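Local coordinates for sporozoite surface protein 2 (Plasmodium vivax, PDB 4HQO) that probably acts as the adhesive surface receptor of gliding sporozoites, its von Willebrand factor A and thrombospondin domains engaging ligands outside the parasite, at residues S11-E17 / A204-E209; E17-L21 / N121-A125; I166-R172 / F186-A190. The protein carries 4 engineered substitutions. One frame throughout, in Å; residues are numbered along the deposited sequence.

All three contacts belong to the von Willebrand factor A domain and the two-stranded ribbon that leaves it. Contact 1 pairs strands 7-15 and 207-215, which come before strand 19-26 and after helix 192-203, so contacts 2 and 3 both fall within the sequence it spans. Contact 2, centred about 13 Å from contact 1 and sharing Glu17 with it, lies where strand 19-26 begins in the middle of the six-stranded sheet. Contact 3 follows later, at strand 187-188, one of the sheet's two outermost strands, with centres about 26 Å from contact 2 and 33 Å from contact 1. One ribbon strand thus runs on into central strand 19-26, just beyond whose other end Ser28 and Ser30 bind magnesium.

Contact 1 (S11-E17 / A204-E209); sequences SEEVCNE and AKVCTE
Two extended segments run antiparallel, strand 11-15 against strand 207-209, with axes 4.7 Å apart at closest approach and N-to-C directions at 156°. Glu13 faces Glu209 in a non-hydrogen-bonded pair (CA to CA 4.6 Å), and Val14 faces Thr208 in a hydrogen-bonded one (5.5 Å). In the latter both peptide groups are satisfied: Val14 N donates to Thr208 O at 2.9 Å and Thr208 N to Val14 O at 3.0 Å. Beta-branched Val14 and Thr208 suit the extended backbone; a water bonded to Thr208 OG1 (2.6 Å) also donates to Val14 O (3.2 Å). On the face of Glu13 and Glu209, Cys15 and Cys207, both m, form a disulfide (SG to SG 2.0 Å, chi3 108°). Beyond it Asn16, chi1 p, takes over the pairing with its amide: OD1 accepts from Val206 N at 2.6 Å and ND2 donates to Ala204 O at 3.1 Å, while Asn16 N reaches Val206 O only weakly (3.5 Å). This disulfide-tied ribbon is probably the protein's extensible beta-ribbon. Glu12 continues the ladder with Val210; at the other end the chains diverge toward strand 19-26 and back to helix 192-203.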
loop_
_atom_site.group_PDB
_atom_site.type_symbol
_atom_site.label_atom_id
_atom_site.label_comp_id
_atom_site.label_asym_id
_atom_site.label_seq_id
_atom_site.Cartn_x
_atom_site.Cartn_y
_atom_site.Cartn_z
ATOM N N SER A 11 10.704 7.622 21.043
ATOM C CA SER A 11 10.724 6.270 20.505
ATOM C C SER A 11 9.359 5.860 19.946
ATOM O O SER A 11 8.315 6.246 20.477
ATOM C CB SER A 11 11.157 5.287 21.594
ATOM O OG SER A 11 11.079 3.951 21.133
ATOM N N GLU A 12 9.372 5.082 18.867
ATOM C CA GLU A 12 8.146 4.500 18.339
ATOM C C GLU A 12 8.430 3.242 17.531
ATOM O O GLU A 12 9.496 3.089 16.933
ATOM C CB GLU A 12 7.343 5.514 17.510
ATOM C CG GLU A 12 7.722 5.598 16.042
ATOM C CD GLU A 12 6.837 6.559 15.272
ATOM O OE1 GLU A 12 6.026 7.262 15.913
ATOM O OE2 GLU A 12 6.949 6.612 14.029
ATOM N N GLU A 13 7.462 2.338 17.525
ATOM C CA GLU A 13 7.590 1.084 16.807
ATOM C C GLU A 13 7.044 1.254 15.393
ATOM O O GLU A 13 5.953 1.785 15.199
ATOM C CB GLU A 13 6.842 -0.016 17.559
ATOM C CG GLU A 13 6.974 -1.403 16.967
ATOM C CD GLU A 13 6.281 -2.453 17.815
ATOM O OE1 GLU A 13 6.452 -2.423 19.056
ATOM O OE2 GLU A 13 5.556 -3.299 17.242
ATOM N N VAL A 14 7.818 0.816 14.407
ATOM C CA VAL A 14 7.447 0.985 13.013
ATOM C C VAL A 14 7.367 -0.365 12.316
ATOM O O VAL A 14 8.356 -1.093 12.237
ATOM C CB VAL A 14 8.456 1.888 12.269
ATOM C CG1 VAL A 14 8.150 1.921 10.776
ATOM C CG2 VAL A 14 8.433 3.288 12.848
ATOM N N CYS A 15 6.179 -0.699 11.823
ATOM C CA CYS A 15 5.980 -1.933 11.082
ATOM C C CYS A 15 5.516 -1.608 9.673
ATOM O O CYS A 15 5.166 -0.466 9.359
ATOM C CB CYS A 15 4.943 -2.833 11.768
ATOM S SG CYS A 15 5.294 -3.286 13.490
ATOM N N ASN A 16 5.512 -2.625 8.826
ATOM C CA ASN A 16 5.042 -2.487 7.464
ATOM C C ASN A 16 3.730 -3.242 7.306
ATOM O O ASN A 16 3.554 -4.014 6.366
ATOM C CB ASN A 16 6.091 -3.042 6.505
ATOM C CG ASN A 16 6.389 -4.506 6.757
ATOM O OD1 ASN A 16 6.048 -5.052 7.815
ATOM N ND2 ASN A 16 7.026 -5.154 5.789
ATOM N N GLU A 17 2.812 -3.031 8.245
ATOM C CA GLU A 17 1.581 -3.810 8.273
ATOM C C GLU A 17 0.578 -3.367 7.202
ATOM O O GLU A 17 -0.280 -4.143 6.788
ATOM C CB GLU A 17 0.944 -3.779 9.671
ATOM C CG GLU A 17 0.225 -2.486 10.022
ATOM C CD GLU A 17 1.170 -1.363 10.432
ATOM O OE1 GLU A 17 2.398 -1.582 10.457
ATOM O OE2 GLU A 17 0.678 -0.252 10.729
ATOM N N ALA A 204 5.323 -9.965 4.133
ATOM C CA ALA A 204 5.727 -10.412 5.457
ATOM C C ALA A 204 5.927 -9.213 6.370
ATOM O O ALA A 204 6.444 -8.178 5.944
ATOM C CB ALA A 204 6.996 -11.251 5.382
ATOM N N LYS A 205 5.489 -9.351 7.615
ATOM C CA LYS A 205 5.493 -8.240 8.551
ATOM C C LYS A 205 6.868 -8.086 9.162
ATOM O O LYS A 205 7.501 -9.072 9.540
ATOM C CB LYS A 205 4.447 -8.448 9.649
ATOM C CG LYS A 205 4.070 -7.170 10.371
ATOM C CD LYS A 205 3.052 -7.419 11.467
ATOM C CE LYS A 205 2.644 -6.107 12.118
ATOM N NZ LYS A 205 1.739 -6.302 13.284
ATOM N N VAL A 206 7.338 -6.844 9.239
ATOM C CA VAL A 206 8.632 -6.540 9.857
ATOM C C VAL A 206 8.482 -5.366 10.817
ATOM O O VAL A 206 8.139 -4.263 10.403
ATOM C CB VAL A 206 9.697 -6.173 8.801
ATOM C CG1 VAL A 206 11.015 -5.815 9.475
ATOM C CG2 VAL A 206 9.889 -7.309 7.799
ATOM N N CYS A 207 8.716 -5.614 12.102
ATOM C CA CYS A 207 8.635 -4.564 13.114
ATOM C C CYS A 207 10.014 -4.210 13.646
ATOM O O CYS A 207 10.784 -5.089 14.025
ATOM C CB CYS A 207 7.736 -4.995 14.280
ATOM S SG CYS A 207 5.989 -5.179 13.837
ATOM N N THR A 208 10.326 -2.920 13.664
ATOM C CA THR A 208 11.559 -2.460 14.290
ATOM C C THR A 208 11.290 -1.294 15.225
ATOM O O THR A 208 10.251 -0.644 15.143
ATOM C CB THR A 208 12.645 -2.055 13.264
ATOM O OG1 THR A 208 12.176 -0.959 12.475
ATOM C CG2 THR A 208 12.998 -3.222 12.345
ATOM N N GLU A 209 12.230 -1.040 16.123
ATOM C CA GLU A 209 12.117 0.075 17.046
ATOM C C GLU A 209 13.046 1.197 16.593
ATOM O O GLU A 209 14.261 1.011 16.522
ATOM C CB GLU A 209 12.485 -0.383 18.454
ATOM C CG GLU A 209 12.021 0.542 19.550
ATOM C CD GLU A 209 12.374 0.013 20.924
ATOM O OE1 GLU A 209 13.334 -0.782 21.026
ATOM O OE2 GLU A 209 11.690 0.384 21.899
HETATM O O HOH W 1 8.947 2.047 21.084
HETATM O O HOH W 2 10.862 -1.248 10.302
#

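Contact 2 (E17-L21 / N121-A125). Engineered in segment 17-21: Gln18 (natural residue Ser).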
loop_
_atom_site.group_PDB
_atom_site.type_symbol
_atom_site.label_atom_id
_atom_site.label_comp_id
_atom_site.label_asym_id
_atom_site.label_seq_id
_atom_site.Cartn_x
_atom_site.Cartn_y
_atom_site.Cartn_z
ATOM N N GLU A 17 2.812 -3.031 8.245
ATOM C CA GLU A 17 1.581 -3.810 8.273
ATOM C C GLU A 17 0.578 -3.367 7.202
ATOM O O GLU A 17 -0.280 -4.143 6.788
ATOM C CB GLU A 17 0.944 -3.779 9.671
ATOM C CG GLU A 17 0.225 -2.486 10.022
ATOM C CD GLU A 17 1.170 -1.363 10.432
ATOM O OE1 GLU A 17 2.398 -1.582 10.457
ATOM O OE2 GLU A 17 0.678 -0.252 10.729
ATOM N N GLN A 18 0.693 -2.121 6.754
ATOM C CA GLN A 18 -0.189 -1.614 5.713
ATOM C C GLN A 18 0.263 -2.114 4.344
ATOM O O GLN A 18 1.423 -1.940 3.965
ATOM C CB GLN A 18 -0.227 -0.085 5.736
ATOM C CG GLN A 18 -0.696 0.491 7.054
ATOM C CD GLN A 18 -0.965 1.982 6.984
ATOM O OE1 GLN A 18 -0.763 2.612 5.949
ATOM N NE2 GLN A 18 -1.418 2.555 8.091
ATOM N N VAL A 19 -0.656 -2.757 3.628
ATOM C CA VAL A 19 -0.418 -3.227 2.264
ATOM C C VAL A 19 -1.614 -2.845 1.402
ATOM O O VAL A 19 -2.748 -3.181 1.738
ATOM C CB VAL A 19 -0.245 -4.765 2.193
ATOM C CG1 VAL A 19 -0.000 -5.218 0.744
ATOM C CG2 VAL A 19 0.894 -5.229 3.095
ATOM N N ASP A 20 -1.369 -2.109 0.320
ATOM C CA ASP A 20 -2.410 -1.846 -0.673
ATOM C C ASP A 20 -2.203 -2.850 -1.794
ATOM O O ASP A 20 -1.194 -2.794 -2.496
ATOM C CB ASP A 20 -2.303 -0.436 -1.236
ATOM C CG ASP A 20 -2.726 0.620 -0.251
ATOM O OD1 ASP A 20 -3.562 0.325 0.634
ATOM O OD2 ASP A 20 -2.226 1.758 -0.376
ATOM N N LEU A 21 -3.139 -3.783 -1.936
ATOM C CA LEU A 21 -2.967 -4.906 -2.850
ATOM C C LEU A 21 -3.943 -4.778 -4.013
ATOM O O LEU A 21 -5.152 -4.839 -3.831
ATOM C CB LEU A 21 -3.188 -6.218 -2.099
ATOM C CG LEU A 21 -2.669 -7.531 -2.704
ATOM C CD1 LEU A 21 -2.596 -8.595 -1.612
ATOM C CD2 LEU A 21 -3.560 -8.016 -3.817
ATOM N N ASN A 121 -3.763 5.768 -2.623
ATOM C CA ASN A 121 -3.078 4.747 -1.837
ATOM C C ASN A 121 -2.677 5.297 -0.475
ATOM O O ASN A 121 -2.561 6.509 -0.301
ATOM C CB ASN A 121 -1.822 4.258 -2.564
ATOM C CG ASN A 121 -0.752 5.332 -2.656
ATOM O OD1 ASN A 121 -0.945 6.356 -3.305
ATOM N ND2 ASN A 121 0.385 5.100 -2.005
ATOM N N ARG A 122 -2.463 4.414 0.495
ATOM C CA ARG A 122 -1.914 4.866 1.772
ATOM C C ARG A 122 -0.422 5.104 1.626
ATOM O O ARG A 122 0.306 4.245 1.123
ATOM C CB ARG A 122 -2.205 3.864 2.888
ATOM C CG ARG A 122 -3.683 3.766 3.225
ATOM C CD ARG A 122 -3.979 2.562 4.093
ATOM N NE ARG A 122 -3.776 1.300 3.384
ATOM C CZ ARG A 122 -3.770 0.114 3.986
ATOM N NH1 ARG A 122 -3.573 -0.986 3.282
ATOM N NH2 ARG A 122 -3.946 0.030 5.302
ATOM N N GLU A 123 0.016 6.282 2.064
ATOM C CA GLU A 123 1.404 6.724 1.922
ATOM C C GLU A 123 2.427 5.724 2.466
ATOM O O GLU A 123 3.464 5.482 1.852
ATOM C CB GLU A 123 1.580 8.070 2.625
ATOM C CG GLU A 123 2.702 8.923 2.091
ATOM C CD GLU A 123 2.751 10.278 2.768
ATOM O OE1 GLU A 123 3.330 11.219 2.185
ATOM O OE2 GLU A 123 2.205 10.401 3.886
ATOM N N LYS A 124 2.126 5.140 3.619
ATOM C CA LYS A 124 3.061 4.236 4.282
ATOM C C LYS A 124 2.877 2.777 3.885
ATOM O O LYS A 124 3.576 1.895 4.387
ATOM C CB LYS A 124 2.929 4.370 5.801
ATOM C CG LYS A 124 3.393 5.718 6.341
ATOM C CD LYS A 124 3.153 5.823 7.839
ATOM C CE LYS A 124 3.741 7.109 8.409
ATOM N NZ LYS A 124 3.507 7.217 9.875
ATOM N N ALA A 125 1.933 2.517 2.987
ATOM C CA ALA A 125 1.612 1.138 2.637
ATOM C C ALA A 125 2.510 0.581 1.538
ATOM O O ALA A 125 2.861 1.284 0.587
ATOM C CB ALA A 125 0.141 1.018 2.232
HETATM O O HOH W 3 -0.221 5.330 5.423
HETATM O O HOH W 4 3.763 -0.619 5.169
#
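Gln18 and Asp20 on one side and Arg122 on the other bury most of the surface in this contact. Asp20, on strand 19-26, directs its CA-to-CB bond toward the loop and divides its carboxylate: OD1 takes the salt bridge from Arg122, 2.9 Å from NE and 3.0 Å from NH1, whereas OD2 accepts the backbone N of Arg122 at 2.8 Å. A short acidic side chain suits this position because it can bind backbone and guanidinium of one residue together. Arg122 is long enough to lie along the strand start, and its NH1 also donates to Thr57 O, so the loop is tied to the approach to strand 58-65 as well. Gln18, an engineered residue that replaces serine, lays its CB over one face of the guanidinium, while OE1 lies 3.6 Å from Arg122 CB and accepts from a water (2.8 Å) that also accepts a hydrogen bond from Lys124 N (3.0 Å). A second water donates to both Gln18 O and Lys124 O. Residues 122-125 form a type I turn, closed by Ala125 N to Arg122 O at 3.0 Å; the small Ala125 then lets the chains approach closely, with Gln18 CB and Ala125 CB 3.7 Å apart, as strand 126-133 begins beside strand 19-26. A buried aspartate thus has its charge answered by arginine and a main-chain amide, with Gln127 a further donor to OD2.

Contact 3 (I166-R172 / F186-A190)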
loop_
_atom_site.group_PDB
_atom_site.type_symbol
_atom_site.label_atom_id
_atom_site.label_comp_id
_atom_site.label_asym_id
_atom_site.label_seq_id
_atom_site.Cartn_x
_atom_site.Cartn_y
_atom_site.Cartn_z
ATOM N N ILE A 166 -1.330 -20.174 -21.935
ATOM C CA ILE A 166 -0.461 -19.180 -21.320
ATOM C C ILE A 166 0.802 -18.891 -22.137
ATOM O O ILE A 166 1.488 -19.808 -22.593
ATOM C CB ILE A 166 -0.061 -19.609 -19.890
ATOM C CG1 ILE A 166 -1.311 -19.883 -19.056
ATOM C CG2 ILE A 166 0.795 -18.533 -19.223
ATOM C CD1 ILE A 166 -1.018 -20.382 -17.649
ATOM N N ASN A 167 1.086 -17.604 -22.327
ATOM C CA ASN A 167 2.359 -17.167 -22.881
ATOM C C ASN A 167 3.336 -16.898 -21.740
ATOM O O ASN A 167 3.382 -15.787 -21.195
ATOM C CB ASN A 167 2.165 -15.911 -23.738
ATOM C CG ASN A 167 3.425 -15.507 -24.491
ATOM O OD1 ASN A 167 4.546 -15.720 -24.027
ATOM N ND2 ASN A 167 3.240 -14.912 -25.660
ATOM N N HIS A 168 4.109 -17.917 -21.375
ATOM C CA HIS A 168 5.022 -17.817 -20.238
ATOM C C HIS A 168 6.165 -16.854 -20.510
ATOM O O HIS A 168 6.691 -16.234 -19.584
ATOM C CB HIS A 168 5.581 -19.192 -19.859
ATOM C CG HIS A 168 4.541 -20.149 -19.370
ATOM N ND1 HIS A 168 3.815 -19.930 -18.220
ATOM C CD2 HIS A 168 4.100 -21.326 -19.876
ATOM C CE1 HIS A 168 2.972 -20.932 -18.036
ATOM N NE2 HIS A 168 3.125 -21.793 -19.028
ATOM N N GLN A 169 6.549 -16.736 -21.778
ATOM C CA GLN A 169 7.617 -15.814 -22.163
ATOM C C GLN A 169 7.233 -14.376 -21.811
ATOM O O GLN A 169 8.008 -13.660 -21.181
ATOM C CB GLN A 169 7.947 -15.953 -23.654
ATOM C CG GLN A 169 9.067 -15.034 -24.162
ATOM C CD GLN A 169 8.578 -13.630 -24.511
ATOM O OE1 GLN A 169 7.456 -13.449 -24.991
ATOM N NE2 GLN A 169 9.414 -12.632 -24.254
ATOM N N PHE A 170 6.034 -13.954 -22.204
ATOM C CA PHE A 170 5.606 -12.598 -21.895
ATOM C C PHE A 170 5.364 -12.392 -20.400
ATOM O O PHE A 170 5.715 -11.346 -19.854
ATOM C CB PHE A 170 4.350 -12.185 -22.673
ATOM C CG PHE A 170 3.914 -10.770 -22.375
ATOM C CD1 PHE A 170 4.489 -9.703 -23.049
ATOM C CD2 PHE A 170 2.981 -10.507 -21.375
ATOM C CE1 PHE A 170 4.121 -8.396 -22.756
ATOM C CE2 PHE A 170 2.614 -9.202 -21.074
ATOM C CZ PHE A 170 3.181 -8.149 -21.778
ATOM N N ASN A 171 4.729 -13.366 -19.750
ATOM C CA ASN A 171 4.483 -13.272 -18.312
ATOM C C ASN A 171 5.776 -13.094 -17.529
ATOM O O ASN A 171 5.832 -12.285 -16.608
ATOM C CB ASN A 171 3.722 -14.494 -17.790
ATOM C CG ASN A 171 2.219 -14.393 -18.016
ATOM O OD1 ASN A 171 1.699 -13.331 -18.349
ATOM N ND2 ASN A 171 1.512 -15.499 -17.806
ATOM N N ARG A 172 6.807 -13.845 -17.907
ATOM C CA ARG A 172 8.101 -13.753 -17.250
ATOM C C ARG A 172 8.738 -12.401 -17.540
ATOM O O ARG A 172 9.389 -11.807 -16.679
ATOM C CB ARG A 172 9.037 -14.874 -17.716
ATOM C CG ARG A 172 8.697 -16.260 -17.175
ATOM C CD ARG A 172 9.704 -17.307 -17.639
ATOM N NE ARG A 172 10.674 -17.630 -16.594
ATOM C CZ ARG A 172 11.934 -17.205 -16.574
ATOM N NH1 ARG A 172 12.400 -16.438 -17.552
ATOM N NH2 ARG A 172 12.733 -17.553 -15.576
ATOM N N PHE A 186 8.946 -13.750 -8.962
ATOM C CA PHE A 186 7.897 -12.806 -9.349
ATOM C C PHE A 186 6.796 -13.420 -10.206
ATOM O O PHE A 186 5.834 -12.746 -10.572
ATOM C CB PHE A 186 8.521 -11.595 -10.059
ATOM C CG PHE A 186 9.558 -10.898 -9.238
ATOM C CD1 PHE A 186 9.188 -10.078 -8.188
ATOM C CD2 PHE A 186 10.902 -11.084 -9.493
ATOM C CE1 PHE A 186 10.138 -9.447 -7.417
ATOM C CE2 PHE A 186 11.856 -10.455 -8.725
ATOM C CZ PHE A 186 11.474 -9.637 -7.688
ATOM N N TYR A 187 6.944 -14.698 -10.530
ATOM C CA TYR A 187 5.989 -15.371 -11.397
ATOM C C TYR A 187 5.684 -16.767 -10.877
ATOM O O TYR A 187 6.593 -17.526 -10.522
ATOM C CB TYR A 187 6.547 -15.457 -12.822
ATOM C CG TYR A 187 5.633 -16.134 -13.832
ATOM C CD1 TYR A 187 4.298 -15.786 -13.930
ATOM C CD2 TYR A 187 6.120 -17.097 -14.704
ATOM C CE1 TYR A 187 3.464 -16.385 -14.854
ATOM C CE2 TYR A 187 5.291 -17.705 -15.637
ATOM C CZ TYR A 187 3.965 -17.341 -15.705
ATOM O OH TYR A 187 3.129 -17.926 -16.625
ATOM N N SER A 188 4.400 -17.103 -10.844
ATOM C CA SER A 188 3.962 -18.452 -10.494
ATOM C C SER A 188 2.868 -18.882 -11.464
ATOM O O SER A 188 2.000 -18.089 -11.819
ATOM C CB SER A 188 3.420 -18.475 -9.065
ATOM O OG SER A 188 3.002 -19.780 -8.695
ATOM N N TYR A 189 2.905 -20.135 -11.901
ATOM C CA TYR A 189 1.849 -20.641 -12.772
ATOM C C TYR A 189 1.338 -22.027 -12.369
ATOM O O TYR A 189 0.853 -22.786 -13.204
ATOM C CB TYR A 189 2.275 -20.610 -14.245
ATOM C CG TYR A 189 3.404 -21.541 -14.608
ATOM C CD1 TYR A 189 4.718 -21.234 -14.277
ATOM C CD2 TYR A 189 3.163 -22.720 -15.304
ATOM C CE1 TYR A 189 5.759 -22.082 -14.617
ATOM C CE2 TYR A 189 4.196 -23.574 -15.652
ATOM C CZ TYR A 189 5.493 -23.249 -15.305
ATOM O OH TYR A 189 6.526 -24.096 -15.648
ATOM N N ALA A 190 1.441 -22.340 -11.082
ATOM C CA ALA A 190 0.883 -23.577 -10.538
ATOM C C ALA A 190 -0.476 -23.315 -9.878
ATOM O O ALA A 190 -1.324 -22.622 -10.438
ATOM C CB ALA A 190 1.849 -24.207 -9.564
#
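The hydroxyl of Tyr187 gathers the polar bonds: OH lies 2.7 Å from His168 ND1, in a hydrogen bond that either partner could donate, and accepts from Asn171 ND2 at 3.1 Å. Tyrosine suits this place because its side chain is long enough to span the gap from strand to helix and ends in a group that can both give and accept. His168 and Asn171 sit three residues apart, nearly one helical turn, and so can meet the same oxygen. Asn167 is the N-cap of helix 168-175, its OD1 accepting from Phe170 N at 2.9 Å. The helix is the crossover of a beta-alpha-beta unit between parallel strands 156-161 and 187-188, part of the Rossmann-like von Willebrand factor A fold. Outside the polar centre, the His168 ring turns its edge to the face of Tyr189 (centroids 4.3 Å apart, planes at 52°), completing an aromatic cluster with Tyr187. Ile166 CG2 touches Tyr187 OH at 3.5 Å, and the aliphatic part of Arg172 packs by CG against Tyr187 CD2 at 3.7 Å.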